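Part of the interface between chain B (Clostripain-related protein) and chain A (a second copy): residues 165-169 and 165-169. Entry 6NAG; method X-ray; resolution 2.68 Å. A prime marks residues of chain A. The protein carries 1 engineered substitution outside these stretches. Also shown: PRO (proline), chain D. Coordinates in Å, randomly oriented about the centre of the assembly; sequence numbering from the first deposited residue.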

ATOM      1  N   SER B 165      -2.482   4.069  -3.625  1.00 17.47           N
ATOM      2  CA  SER B 165      -2.160   2.691  -3.271  1.00 19.17           C
ATOM      3  C   SER B 165      -1.025   2.607  -2.254  1.00 18.68           C
ATOM      4  O   SER B 165      -1.092   1.827  -1.305  1.00 18.31           O
ATOM      5  CB  SER B 165      -1.796   1.895  -4.525  1.00 21.13           C
ATOM      6  OG  SER B 165      -1.588   0.529  -4.218  1.00 30.89           O
ATOM      7  N   ASN B 166       0.014   3.413  -2.454  1.00 18.48           N
ATOM      8  CA  ASN B 166       1.168   3.404  -1.561  1.00 19.03           C
ATOM      9  C   ASN B 166       0.860   4.025  -0.203  1.00 16.66           C
ATOM     10  O   ASN B 166       1.630   3.876   0.745  1.00 16.15           O
ATOM     11  CB  ASN B 166       2.349   4.130  -2.205  1.00 18.59           C
ATOM     12  CG  ASN B 166       2.929   3.368  -3.379  1.00 18.93           C
ATOM     13  OD1 ASN B 166       2.720   2.163  -3.515  1.00 19.73           O
ATOM     14  ND2 ASN B 166       3.668   4.067  -4.232  1.00 19.33           N
ATOM     15  N   ALA B 167      -0.265   4.725  -0.117  1.00 17.37           N
ATOM     16  CA  ALA B 167      -0.717   5.293   1.146  1.00 15.69           C
ATOM     17  C   ALA B 167      -1.574   4.280   1.897  1.00 14.64           C
ATOM     18  O   ALA B 167      -2.025   4.536   3.012  1.00 18.66           O
ATOM     19  CB  ALA B 167      -1.491   6.578   0.908  1.00 15.65           C
ATOM     20  N   GLY B 168      -1.792   3.127   1.274  1.00 14.71           N
ATOM     21  CA  GLY B 168      -2.574   2.063   1.875  1.00 14.69           C
ATOM     22  C   GLY B 168      -4.053   2.384   1.943  1.00 16.44           C
ATOM     23  O   GLY B 168      -4.744   1.973   2.875  1.00 13.65           O
ATOM     24  N   LEU B 169      -4.544   3.117   0.949  1.00 15.03           N
ATOM     25  CA  LEU B 169      -5.942   3.526   0.928  1.00 14.79           C
ATOM     26  C   LEU B 169      -6.685   3.012  -0.297  1.00 14.91           C
ATOM     27  O   LEU B 169      -6.103   2.831  -1.365  1.00 15.47           O
ATOM     28  CB  LEU B 169      -6.053   5.053   0.980  1.00 14.45           C
ATOM     29  CG  LEU B 169      -5.566   5.765   2.241  1.00 14.69           C
ATOM     30  CD1 LEU B 169      -5.780   7.263   2.114  1.00 14.76           C
ATOM     31  CD2 LEU B 169      -6.272   5.220   3.472  1.00 14.59           C
TER
HETATM   32  N   PRO D 402       5.231   4.465   7.073  1.00 30.06           N
HETATM   33  CA  PRO D 402       6.466   5.148   6.679  1.00 39.18           C
HETATM   34  C   PRO D 402       7.045   5.983   7.816  1.00 57.36           C
HETATM   35  O   PRO D 402       8.007   6.730   7.634  1.00 45.57           O
HETATM   36  CB  PRO D 402       6.011   6.038   5.524  1.00 37.45           C
HETATM   37  CG  PRO D 402       4.603   6.371   5.867  1.00 47.98           C
HETATM   38  CD  PRO D 402       4.037   5.146   6.544  1.00 44.51           C
HETATM   39  OXT PRO D 402       6.562   5.925   8.947  1.00 46.10           O
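Chain A 165-169: SNAGL

The same five residues of the two copies, Ser165 to Leu169 and Ser165′ to Leu169′, meet back to back through main chain. Chain A repeats the conformation of chain B closely. Each copy turns at the end of a helix, and each glycine leaves helical angles with positive phi, 71° at Gly168 and 74° at Gly168′. Both ends are Schellman motifs. The two glycines define the register, with Gly168 CA 3.8 Å from Gly168′ CA. The contacts are reciprocal: Asn166 meets Gly168′, Ala167 meets Ala167′, and Gly168 meets Asn166′. No direct hydrogen bond joins the stretches.

Ser165 is helical; its CA-to-CB bond runs sideways to chain A and chi1 is t. Its role here is played by the carbonyl. Ser165 O accepts the turn bond from Gly168 N at 3.0 Å, closing a type I turn. The same bond in chain A, Gly168′ N to Ser165′ O, is 2.9 Å. Water 2 lies between the two serine carbonyls, 3.3 Å from Ser165 O and 3.1 Å from Ser165′ O; it can donate to either, but has more acceptors in reach than protons. Water 4 lies between Ser165 O, at 3.0 Å, and Asn166′ O, at 3.2 Å.

Asn166 directs its CB away from chain A, with chi1 in the m well, as does Asn166′. Its main-chain oxygen faces the partner: Asn166 O is 3.3 Å from Gly168′ CA. Water 5 spans this pair of residues, at 2.6 Å from Asn166 O and 2.8 Å from Gly168′ O. Water 1 is within donating reach of Asn166 O, at 3.1 Å, and, weakly, of Ser165′ O, at 3.3 Å; it too has more acceptors in reach than protons.

Ala167 is buried, and its CB also points away. Its carbonyl group lies in the contact. Ala167 C is 3.7 Å from Gly168′ CA, and Ala167 O is 4.0 Å from Ala167′ O.

Gly168 has the largest area covered by the other stretch. Gly168 CA lies 3.2 Å from Asn166′ O in a CA-H...O contact, and 3.6 Å from Ala167′ C. Gly168 N is 3.6 Å from Gly168′ CA. A CB here would point toward chain A and fall 2.2 Å from Ala167′ O, a clash. A CB on Gly168′ would likewise clash, 2.3 Å from Ala167 C. Close packing and positive phi therefore both suit glycine. Water 3 joins Gly168 O at 2.9 Å to Asn166′ O at 2.8 Å, the counterpart of the water 5 bridge.

The CA-to-CB bonds of Leu169 and Leu169′ point away from the opposite stretch. Neither residue touches the opposing stretch. Leu169′ CD2 instead approaches the bound proline, 3.6 Å from its CD.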

ATOM      1  N   SER A 165       3.013  -3.565   3.126  1.00 14.98           N
ATOM      2  CA  SER A 165       3.074  -2.669   1.977  1.00 15.95           C
ATOM      3  C   SER A 165       1.694  -2.140   1.592  1.00 16.27           C
ATOM      4  O   SER A 165       1.532  -0.950   1.324  1.00 16.97           O
ATOM      5  CB  SER A 165       3.712  -3.385   0.785  1.00 17.50           C
ATOM      6  OG  SER A 165       3.823  -2.519  -0.330  1.00 24.98           O
ATOM      7  N   ASN A 166       0.703  -3.026   1.569  1.00 16.13           N
ATOM      8  CA  ASN A 166      -0.656  -2.639   1.211  1.00 16.67           C
ATOM      9  C   ASN A 166      -1.325  -1.797   2.291  1.00 14.81           C
ATOM     10  O   ASN A 166      -2.351  -1.164   2.050  1.00 14.65           O
ATOM     11  CB  ASN A 166      -1.505  -3.876   0.918  1.00 16.90           C
ATOM     12  CG  ASN A 166      -1.107  -4.561  -0.374  1.00 17.29           C
ATOM     13  OD1 ASN A 166      -0.515  -3.943  -1.258  1.00 18.24           O
ATOM     14  ND2 ASN A 166      -1.436  -5.841  -0.492  1.00 15.44           N
ATOM     15  N   ALA A 167      -0.737  -1.793   3.483  1.00 14.12           N
ATOM     16  CA  ALA A 167      -1.216  -0.947   4.567  1.00 13.46           C
ATOM     17  C   ALA A 167      -0.619   0.449   4.440  1.00 13.79           C
ATOM     18  O   ALA A 167      -0.975   1.361   5.187  1.00 13.60           O
ATOM     19  CB  ALA A 167      -0.873  -1.557   5.915  1.00 12.84           C
ATOM     20  N   GLY A 168       0.292   0.606   3.485  1.00 14.54           N
ATOM     21  CA  GLY A 168       0.939   1.881   3.238  1.00 14.73           C
ATOM     22  C   GLY A 168       1.970   2.219   4.295  1.00 15.52           C
ATOM     23  O   GLY A 168       2.193   3.389   4.602  1.00 16.40           O
ATOM     24  N   LEU A 169       2.602   1.190   4.849  1.00 15.67           N
ATOM     25  CA  LEU A 169       3.572   1.377   5.920  1.00 16.25           C
ATOM     26  C   LEU A 169       4.958   0.852   5.561  1.00 16.16           C
ATOM     27  O   LEU A 169       5.099  -0.100   4.796  1.00 15.10           O
ATOM     28  CB  LEU A 169       3.094   0.687   7.200  1.00 14.97           C
ATOM     29  CG  LEU A 169       1.838   1.215   7.891  1.00 14.35           C
ATOM     30  CD1 LEU A 169       1.536   0.381   9.125  1.00 12.58           C
ATOM     31  CD2 LEU A 169       2.000   2.679   8.258  1.00 14.92           C
TER
HETATM   32  O   HOH W   1       3.650   1.508   0.568  1.00 26.65           O
HETATM   33  O   HOH W   2       0.852  -0.781  -1.743  1.00 32.71           O
HETATM   34  O   HOH W   3      -5.046  -0.879   2.769  1.00 14.78           O
HETATM   35  O   HOH W   4      -2.800  -0.637  -1.041  1.00 33.33           O
HETATM   36  O   HOH W   5       3.010   5.178   2.583  1.00 19.33           O